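Local structure of CELL WALL surface anchor family protein (Streptococcus pneumoniae, 2WW8) at residues A[61-69]-A[80-91]; A[103-113]-A[729-737]. The protein serves as the adhesin of the pneumococcal pilus, a multidomain surface protein that probably attaches the bacterium to host cells through an integrin I-like domain. One frame throughout, in Å; residues are numbered along the deposited sequence.

The chemistry of each contact follows its place in the fold: contact 1 lies within one prealbumin-like (CnaB-type) sandwich, contact 2 where the chain leaves it for the next. Contact 1 (61-69 with 80-91) reaches into the interior: a hairpin edge is paired by backbone bonds, and aromatic rings fill the space between two sheets, with the charged Asp64 and Arg81 at its exposed margin. Contact 2 (103-113 with 729-737) lies at the surface, where two backbone bonds join a loop to a returning linker amid lysine side chains and the Tyr110 ring, with a salt bridge to one side. They adjoin in the five-stranded sheet, where Val66 bonds to Ala104 and Gln105, and Pro107 packs on Leu62.

Contact 1 of 2, residues A[61-69]-A[80-91]; sequences LLGDAVFEL and QRTEAQTGEAIF
In the prealbumin-like sandwich, the hairpin of strands 66-71 and 77-81 pairs Phe67 with Gln80 at one sheet's edge, while strand 88-94 of the facing sheet sends Ala89 and Phe91 against Phe67. Phe67 and Gln80 form an antiparallel hydrogen-bonded pair: Phe67 N gives a nearly straight bond to Gln80 O (2.7 Å, 173°), and Gln80 N returns one to Phe67 O. Beyond the non-hydrogen-bonded pair Val66 and Arg81, Thr82 N reaches Ala65 O at 2.8 Å.

With CG beside its own backbone N (chi1 -66°), the Phe67 ring reaches inward between the sheets. The methyl CG2 of Thr82 meets its edge in plane, 3.7 Å from CE2, and Ala89 CB approaches CD2 obliquely. Packing is tight at the Thr82 methyl, with Thr82 CG2 3.3 Å from Ala65 CB. The other branch of Thr82, OG1, makes a weak bond to Leu62 O. The Phe91 ring turns an edge to the Phe67 backbone and is flanked by Leu69, whose CB lies 3.6 Å from Phe91 CE1; Gln80 CB sits over one face of the same ring.

On the opposite side of the hairpin, the extended Arg81 chain carries its guanidinium past Val66, whose CG2 touches the group's edge. Asp64 OD1 stands 3.9 Å from Arg81 NH2 in a long salt bridge; the two flat groups are nearly parallel (12°) but not coplanar, so the oxygen lies well out of the guanidinium plane. Attraction here is of charges alone, without a directed N-H. The directed bonding across the contact is therefore mainly backbone, with apolar packing of the rings beside it, and the buried Gly87 O, which has no partner in the model, is probably an energetic cost.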
loop_
_atom_site.group_PDB
_atom_site.type_symbol
_atom_site.label_atom_id
_atom_site.label_comp_id
_atom_site.label_asym_id
_atom_site.label_seq_id
_atom_site.Cartn_x
_atom_site.Cartn_y
_atom_site.Cartn_z
ATOM N N LEU A 61 18.134 48.149 -15.978
ATOM C CA LEU A 61 19.246 47.216 -15.759
ATOM C C LEU A 61 20.463 47.593 -16.590
ATOM O O LEU A 61 20.313 47.967 -17.751
ATOM C CB LEU A 61 18.820 45.783 -16.083
ATOM C CG LEU A 61 18.080 45.114 -14.918
ATOM C CD1 LEU A 61 16.832 44.364 -15.395
ATOM C CD2 LEU A 61 19.015 44.227 -14.101
ATOM N N LEU A 62 21.644 47.478 -15.983
ATOM C CA LEU A 62 22.926 47.913 -16.559
ATOM C C LEU A 62 23.807 46.748 -17.034
ATOM O O LEU A 62 24.023 45.772 -16.291
ATOM C CB LEU A 62 23.730 48.680 -15.502
ATOM C CG LEU A 62 23.732 50.185 -15.236
ATOM C CD1 LEU A 62 22.381 50.823 -15.487
ATOM C CD2 LEU A 62 24.229 50.434 -13.815
ATOM N N GLY A 63 24.333 46.859 -18.255
ATOM C CA GLY A 63 25.238 45.849 -18.811
ATOM C C GLY A 63 26.707 46.175 -18.602
ATOM O O GLY A 63 27.057 47.281 -18.176
ATOM N N ASP A 64 27.566 45.199 -18.881
ATOM C CA ASP A 64 29.005 45.433 -19.056
ATOM C C ASP A 64 29.856 45.730 -17.805
ATOM O O ASP A 64 31.044 46.033 -17.930
ATOM C CB ASP A 64 29.270 46.466 -20.174
ATOM C CG ASP A 64 28.618 46.099 -21.517
ATOM O OD1 ASP A 64 28.134 44.959 -21.672
ATOM O OD2 ASP A 64 28.582 46.937 -22.454
ATOM N N ALA A 65 29.277 45.635 -16.608
ATOM C CA ALA A 65 30.049 45.720 -15.358
ATOM C C ALA A 65 31.000 44.526 -15.145
ATOM O O ALA A 65 30.767 43.437 -15.689
ATOM C CB ALA A 65 29.113 45.897 -14.155
ATOM N N VAL A 66 32.064 44.724 -14.363
ATOM C CA VAL A 66 33.129 43.725 -14.255
ATOM C C VAL A 66 33.523 43.476 -12.795
ATOM O O VAL A 66 33.963 44.399 -12.100
ATOM C CB VAL A 66 34.341 44.026 -15.212
ATOM C CG1 VAL A 66 35.661 43.411 -14.726
ATOM C CG2 VAL A 66 34.043 43.558 -16.648
ATOM N N PHE A 67 33.355 42.227 -12.347
ATOM C CA PHE A 67 33.585 41.865 -10.951
ATOM C C PHE A 67 34.715 40.890 -10.712
ATOM O O PHE A 67 35.033 40.078 -11.571
ATOM C CB PHE A 67 32.302 41.316 -10.294
ATOM C CG PHE A 67 31.208 42.341 -10.175
ATOM C CD1 PHE A 67 31.126 43.161 -9.055
ATOM C CD2 PHE A 67 30.287 42.507 -11.208
ATOM C CE1 PHE A 67 30.124 44.115 -8.961
ATOM C CE2 PHE A 67 29.274 43.460 -11.129
ATOM C CZ PHE A 67 29.203 44.268 -10.002
ATOM N N GLU A 68 35.280 40.968 -9.511
ATOM C CA GLU A 68 36.346 40.068 -9.092
ATOM C C GLU A 68 36.116 39.370 -7.763
ATOM O O GLU A 68 35.811 40.003 -6.752
ATOM C CB GLU A 68 37.704 40.777 -9.102
ATOM C CG GLU A 68 38.017 41.187 -10.539
ATOM C CD GLU A 68 39.472 41.526 -10.813
ATOM O OE1 GLU A 68 40.265 41.677 -9.850
ATOM O OE2 GLU A 68 39.793 41.632 -12.020
ATOM N N LEU A 69 36.278 38.052 -7.794
ATOM C CA LEU A 69 36.163 37.241 -6.590
ATOM C C LEU A 69 37.508 36.601 -6.254
ATOM O O LEU A 69 38.059 35.804 -7.031
ATOM C CB LEU A 69 35.069 36.176 -6.749
ATOM C CG LEU A 69 34.714 35.367 -5.499
ATOM C CD1 LEU A 69 34.049 36.228 -4.418
ATOM C CD2 LEU A 69 33.870 34.145 -5.897
ATOM N N GLN A 80 34.338 38.042 -13.412
ATOM C CA GLN A 80 33.115 37.809 -14.176
ATOM C C GLN A 80 32.474 39.120 -14.630
ATOM O O GLN A 80 32.587 40.145 -13.965
ATOM C CB GLN A 80 32.128 36.981 -13.332
ATOM C CG GLN A 80 31.034 36.246 -14.116
ATOM C CD GLN A 80 31.541 35.025 -14.878
ATOM O OE1 GLN A 80 32.402 34.281 -14.397
ATOM N NE2 GLN A 80 31.002 34.819 -16.078
ATOM N N ARG A 81 31.767 39.059 -15.751
ATOM C CA ARG A 81 31.279 40.238 -16.455
ATOM C C ARG A 81 29.759 40.177 -16.594
ATOM O O ARG A 81 29.228 39.163 -17.038
ATOM C CB ARG A 81 31.988 40.283 -17.821
ATOM C CG ARG A 81 31.560 41.336 -18.825
ATOM C CD ARG A 81 32.612 41.465 -19.929
ATOM N NE ARG A 81 32.161 42.288 -21.054
ATOM C CZ ARG A 81 32.351 43.604 -21.191
ATOM N NH1 ARG A 81 32.994 44.317 -20.271
ATOM N NH2 ARG A 81 31.887 44.229 -22.268
ATOM N N THR A 82 29.044 41.240 -16.230
ATOM C CA THR A 82 27.578 41.174 -16.295
ATOM C C THR A 82 27.035 40.814 -17.691
ATOM O O THR A 82 27.172 41.575 -18.650
ATOM C CB THR A 82 26.831 42.362 -15.611
ATOM O OG1 THR A 82 26.514 43.378 -16.569
ATOM C CG2 THR A 82 27.630 42.962 -14.457
ATOM N N GLU A 83 26.439 39.622 -17.773
ATOM C CA GLU A 83 25.930 39.003 -19.001
ATOM C C GLU A 83 24.834 39.803 -19.712
ATOM O O GLU A 83 24.106 40.582 -19.087
ATOM C CB GLU A 83 25.516 37.546 -18.738
ATOM C CG GLU A 83 26.694 36.566 -18.839
ATOM C CD GLU A 83 26.836 35.646 -17.627
ATOM O OE1 GLU A 83 25.993 34.729 -17.465
ATOM O OE2 GLU A 83 27.795 35.830 -16.833
ATOM N N ALA A 84 24.739 39.583 -21.024
ATOM C CA ALA A 84 24.054 40.484 -21.956
ATOM C C ALA A 84 22.525 40.540 -21.867
ATOM O O ALA A 84 21.970 41.622 -21.665
ATOM C CB ALA A 84 24.508 40.205 -23.387
ATOM N N GLN A 85 21.850 39.402 -22.030
ATOM C CA GLN A 85 20.382 39.354 -21.965
ATOM C C GLN A 85 19.827 39.607 -20.548
ATOM O O GLN A 85 19.135 40.613 -20.297
ATOM C CB GLN A 85 19.835 38.037 -22.556
ATOM C CG GLN A 85 18.319 38.032 -22.863
ATOM C CD GLN A 85 17.867 39.187 -23.767
ATOM O OE1 GLN A 85 17.483 40.256 -23.288
ATOM N NE2 GLN A 85 17.924 38.977 -25.081
ATOM N N THR A 86 20.156 38.689 -19.633
ATOM C CA THR A 86 19.761 38.730 -18.216
ATOM C C THR A 86 20.276 39.892 -17.321
ATOM O O THR A 86 19.754 40.107 -16.220
ATOM C CB THR A 86 20.087 37.361 -17.551
ATOM O OG1 THR A 86 21.504 37.250 -17.349
ATOM C CG2 THR A 86 19.571 36.178 -18.396
ATOM N N GLY A 87 21.276 40.658 -17.752
ATOM C CA GLY A 87 21.806 41.743 -16.917
ATOM C C GLY A 87 22.437 41.351 -15.589
ATOM O O GLY A 87 22.583 42.197 -14.706
ATOM N N GLU A 88 22.822 40.079 -15.456
ATOM C CA GLU A 88 23.396 39.507 -14.230
ATOM C C GLU A 88 24.867 39.127 -14.381
ATOM O O GLU A 88 25.267 38.613 -15.423
ATOM C CB GLU A 88 22.664 38.204 -13.859
ATOM C CG GLU A 88 21.235 38.302 -13.294
ATOM C CD GLU A 88 20.494 36.960 -13.289
ATOM O OE1 GLU A 88 21.068 35.940 -13.743
ATOM O OE2 GLU A 88 19.324 36.917 -12.842
ATOM N N ALA A 89 25.667 39.337 -13.343
ATOM C CA ALA A 89 26.984 38.701 -13.297
ATOM C C ALA A 89 27.014 37.538 -12.294
ATOM O O ALA A 89 26.764 37.723 -11.109
ATOM C CB ALA A 89 28.075 39.710 -12.987
ATOM N N ILE A 90 27.331 36.339 -12.776
ATOM C CA ILE A 90 27.128 35.114 -12.006
ATOM C C ILE A 90 28.468 34.454 -11.702
ATOM O O ILE A 90 29.180 34.101 -12.633
ATOM C CB ILE A 90 26.274 34.110 -12.825
ATOM C CG1 ILE A 90 25.026 34.778 -13.414
ATOM C CG2 ILE A 90 25.913 32.884 -11.990
ATOM C CD1 ILE A 90 24.532 34.117 -14.678
ATOM N N PHE A 91 28.809 34.292 -10.427
ATOM C CA PHE A 91 29.879 33.387 -10.001
ATOM C C PHE A 91 29.368 31.999 -9.559
ATOM O O PHE A 91 28.631 31.887 -8.577
ATOM C CB PHE A 91 30.684 34.006 -8.857
ATOM C CG PHE A 91 31.456 35.238 -9.240
ATOM C CD1 PHE A 91 32.790 35.135 -9.615
ATOM C CD2 PHE A 91 30.851 36.493 -9.222
ATOM C CE1 PHE A 91 33.512 36.266 -9.970
ATOM C CE2 PHE A 91 31.559 37.639 -9.574
ATOM C CZ PHE A 91 32.897 37.527 -9.949
#

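Contact 2 of 2, residues A[103-113]-A[729-737]; sequences EAQPPVGYKPS and ISKEKKLGD
An E-box-like loop, in which Glu103 to Tyr110 follow the Glu-x-x-x-Pro-x-Gly-Tyr pattern of CnaB-type pilin domains, receives the linker 731-735 through Gly109, Tyr110 and Lys111. Two backbone bonds bracket Tyr110: Lys111 N meets Glu732 O at 2.7 Å, and Lys734 N meets Gly109 O at 2.8 Å. Gly109, at positive phi, belongs to the type II turn from Pro107 to Tyr110, which presents that carbonyl to the linker.

Tyr110 holds its ring beside the linker backbone, taking Lys731 CB obliquely near CD1 (3.7 Å). Farther out, Lys733 crosses the ring with its CD methylene 3.9 Å from Tyr110 CZ. The polar ends of both side chains are fixed by Glu57, whose backbone N bonds to the tyrosine hydroxyl and whose carboxylate pairs with Lys733 NZ.

The bent Lys731 chain turns its ammonium toward Glu103, although the detail of its end is doubtful in the model. Lys731 NZ lies 3.5 Å from Glu103 OE2 in a salt bridge, while Glu103 OE1 accepts the backbone N of Ser113 at 2.8 Å, so the carboxylate has two partners. The lysine probably offsets the closeness of the Glu54 and Glu103 carboxylates.

Strand 724-730 completes one sandwich and strand 736-744 begins the next; this contact fastens the start of the linker between them to a loop of the first, as in pilus proteins whose CnaB-type domains follow one another along a rod.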
loop_
_atom_site.group_PDB
_atom_site.type_symbol
_atom_site.label_atom_id
_atom_site.label_comp_id
_atom_site.label_asym_id
_atom_site.label_seq_id
_atom_site.Cartn_x
_atom_site.Cartn_y
_atom_site.Cartn_z
ATOM N N GLU A 103 34.109 45.381 -7.429
ATOM C CA GLU A 103 33.853 45.901 -8.763
ATOM C C GLU A 103 35.186 46.372 -9.399
ATOM O O GLU A 103 35.838 47.299 -8.918
ATOM C CB GLU A 103 32.794 47.004 -8.682
ATOM C CG GLU A 103 32.079 47.307 -9.985
ATOM C CD GLU A 103 31.411 48.671 -9.951
ATOM O OE1 GLU A 103 31.919 49.571 -9.217
ATOM O OE2 GLU A 103 30.383 48.858 -10.654
ATOM N N ALA A 104 35.615 45.703 -10.465
ATOM C CA ALA A 104 36.849 46.082 -11.137
ATOM C C ALA A 104 36.577 47.281 -12.061
ATOM O O ALA A 104 37.241 48.314 -11.958
ATOM C CB ALA A 104 37.445 44.887 -11.890
ATOM N N GLN A 105 35.596 47.150 -12.950
ATOM C CA GLN A 105 35.085 48.304 -13.686
ATOM C C GLN A 105 33.548 48.391 -13.625
ATOM O O GLN A 105 32.879 47.362 -13.682
ATOM C CB GLN A 105 35.641 48.347 -15.116
ATOM C CG GLN A 105 35.012 47.406 -16.127
ATOM C CD GLN A 105 35.540 47.644 -17.535
ATOM O OE1 GLN A 105 36.723 47.911 -17.728
ATOM N NE2 GLN A 105 34.665 47.530 -18.528
ATOM N N PRO A 106 32.990 49.608 -13.460
ATOM C CA PRO A 106 31.545 49.894 -13.545
ATOM C C PRO A 106 31.070 50.044 -14.998
ATOM O O PRO A 106 31.926 50.167 -15.876
ATOM C CB PRO A 106 31.415 51.231 -12.804
ATOM C CG PRO A 106 32.730 51.901 -13.004
ATOM C CD PRO A 106 33.756 50.790 -13.006
ATOM N N PRO A 107 29.745 50.043 -15.266
ATOM C CA PRO A 107 29.272 50.311 -16.637
ATOM C C PRO A 107 29.660 51.712 -17.096
ATOM O O PRO A 107 29.947 52.569 -16.253
ATOM C CB PRO A 107 27.745 50.223 -16.536
ATOM C CG PRO A 107 27.450 49.521 -15.248
ATOM C CD PRO A 107 28.627 49.780 -14.339
ATOM N N VAL A 108 29.683 51.938 -18.408
ATOM C CA VAL A 108 30.033 53.257 -18.935
ATOM C C VAL A 108 28.905 54.229 -18.580
ATOM O O VAL A 108 27.727 53.909 -18.768
ATOM C CB VAL A 108 30.380 53.236 -20.450
ATOM C CG1 VAL A 108 31.798 52.676 -20.655
ATOM C CG2 VAL A 108 29.349 52.454 -21.274
ATOM N N GLY A 109 29.272 55.395 -18.044
ATOM C CA GLY A 109 28.301 56.376 -17.553
ATOM C C GLY A 109 28.183 56.466 -16.038
ATOM O O GLY A 109 27.736 57.493 -15.528
ATOM N N TYR A 110 28.592 55.415 -15.327
ATOM C CA TYR A 110 28.345 55.251 -13.891
ATOM C C TYR A 110 29.603 55.328 -13.009
ATOM O O TYR A 110 30.670 54.837 -13.382
ATOM C CB TYR A 110 27.497 53.970 -13.635
ATOM C CG TYR A 110 26.081 54.155 -14.162
ATOM C CD1 TYR A 110 25.053 54.633 -13.335
ATOM C CD2 TYR A 110 25.789 53.926 -15.513
ATOM C CE1 TYR A 110 23.765 54.867 -13.844
ATOM C CE2 TYR A 110 24.506 54.137 -16.031
ATOM C CZ TYR A 110 23.500 54.610 -15.192
ATOM O OH TYR A 110 22.246 54.823 -15.723
ATOM N N LYS A 111 29.470 55.947 -11.836
ATOM C CA LYS A 111 30.526 55.988 -10.815
ATOM C C LYS A 111 31.004 54.596 -10.409
ATOM O O LYS A 111 30.197 53.658 -10.405
ATOM C CB LYS A 111 30.013 56.677 -9.545
ATOM C CG LYS A 111 30.388 58.144 -9.348
ATOM C CD LYS A 111 29.659 58.581 -8.087
ATOM C CE LYS A 111 29.737 60.062 -7.840
ATOM N NZ LYS A 111 28.778 60.336 -6.745
ATOM N N PRO A 112 32.297 54.453 -10.052
ATOM C CA PRO A 112 32.755 53.176 -9.486
ATOM C C PRO A 112 32.176 53.019 -8.083
ATOM O O PRO A 112 31.688 54.009 -7.519
ATOM C CB PRO A 112 34.282 53.323 -9.437
ATOM C CG PRO A 112 34.509 54.801 -9.355
ATOM C CD PRO A 112 33.394 55.434 -10.149
ATOM N N SER A 113 32.200 51.794 -7.551
ATOM C CA SER A 113 31.768 51.519 -6.181
ATOM C C SER A 113 32.932 51.619 -5.182
ATOM O O SER A 113 34.018 51.093 -5.428
ATOM C CB SER A 113 31.117 50.137 -6.120
ATOM O OG SER A 113 30.980 49.688 -4.783
ATOM N N ILE A 729 22.916 46.276 -6.994
ATOM C CA ILE A 729 23.630 47.541 -6.792
ATOM C C ILE A 729 22.975 48.673 -7.561
ATOM O O ILE A 729 22.851 48.625 -8.789
ATOM C CB ILE A 729 25.125 47.451 -7.088
ATOM C CG1 ILE A 729 25.816 46.741 -5.918
ATOM C CG2 ILE A 729 25.696 48.856 -7.223
ATOM C CD1 ILE A 729 27.089 46.029 -6.305
ATOM N N SER A 730 22.526 49.656 -6.785
ATOM C CA SER A 730 22.117 50.947 -7.327
ATOM C C SER A 730 23.322 51.847 -7.623
ATOM O O SER A 730 24.026 52.306 -6.724
ATOM C CB SER A 730 21.144 51.631 -6.369
ATOM O OG SER A 730 19.891 51.000 -6.499
ATOM N N LYS A 731 23.566 52.103 -8.899
ATOM C CA LYS A 731 24.763 52.846 -9.283
ATOM C C LYS A 731 24.441 54.345 -9.452
ATOM O O LYS A 731 23.307 54.691 -9.823
ATOM C CB LYS A 731 25.349 52.175 -10.532
ATOM C CG LYS A 731 26.176 50.916 -10.269
ATOM C CD LYS A 731 27.654 51.078 -10.709
ATOM C CE LYS A 731 28.645 51.531 -9.622
ATOM N NZ LYS A 731 28.708 50.771 -8.320
ATOM N N GLU A 732 25.403 55.226 -9.150
ATOM C CA GLU A 732 25.231 56.680 -9.378
ATOM C C GLU A 732 25.832 57.091 -10.726
ATOM O O GLU A 732 27.016 56.853 -10.988
ATOM C CB GLU A 732 25.850 57.582 -8.283
ATOM C CG GLU A 732 25.799 57.098 -6.826
ATOM C CD GLU A 732 24.487 57.414 -6.100
ATOM O OE1 GLU A 732 24.088 58.603 -6.057
ATOM O OE2 GLU A 732 23.854 56.474 -5.546
ATOM N N LYS A 733 25.014 57.703 -11.577
ATOM C CA LYS A 733 25.534 58.348 -12.783
ATOM C C LYS A 733 26.763 59.198 -12.428
ATOM O O LYS A 733 26.734 59.981 -11.475
ATOM C CB LYS A 733 24.455 59.229 -13.408
ATOM C CG LYS A 733 24.570 59.411 -14.909
ATOM C CD LYS A 733 23.634 58.473 -15.655
ATOM C CE LYS A 733 23.197 59.108 -16.962
ATOM N NZ LYS A 733 21.954 58.451 -17.433
ATOM N N LYS A 734 27.860 59.025 -13.162
ATOM C CA LYS A 734 29.022 59.898 -12.951
ATOM C C LYS A 734 28.920 61.215 -13.702
ATOM O O LYS A 734 28.411 61.294 -14.825
ATOM C CB LYS A 734 30.375 59.211 -13.165
ATOM C CG LYS A 734 30.609 58.534 -14.507
ATOM C CD LYS A 734 31.645 59.270 -15.349
ATOM C CE LYS A 734 33.074 59.046 -14.886
ATOM N NZ LYS A 734 33.214 59.466 -13.468
ATOM N N LEU A 735 29.393 62.259 -13.037
ATOM C CA LEU A 735 29.384 63.571 -13.666
ATOM C C LEU A 735 30.802 64.077 -13.975
ATOM O O LEU A 735 31.790 63.701 -13.338
ATOM C CB LEU A 735 28.536 64.563 -12.848
ATOM C CG LEU A 735 27.058 64.175 -12.656
ATOM C CD1 LEU A 735 26.460 64.957 -11.496
ATOM C CD2 LEU A 735 26.179 64.277 -13.922
ATOM N N GLY A 736 30.899 64.947 -14.973
ATOM C CA GLY A 736 32.192 65.478 -15.374
ATOM C C GLY A 736 32.807 66.511 -14.445
ATOM O O GLY A 736 32.110 67.242 -13.722
ATOM N N ASP A 737 34.136 66.551 -14.515
ATOM C CA ASP A 737 34.948 67.595 -13.906
ATOM C C ASP A 737 36.216 67.924 -14.719
ATOM O O ASP A 737 36.776 67.068 -15.415
ATOM C CB ASP A 737 35.287 67.216 -12.468
ATOM C CG ASP A 737 36.272 66.069 -12.388
ATOM O OD1 ASP A 737 35.970 64.938 -12.840
ATOM O OD2 ASP A 737 37.376 66.321 -11.865
#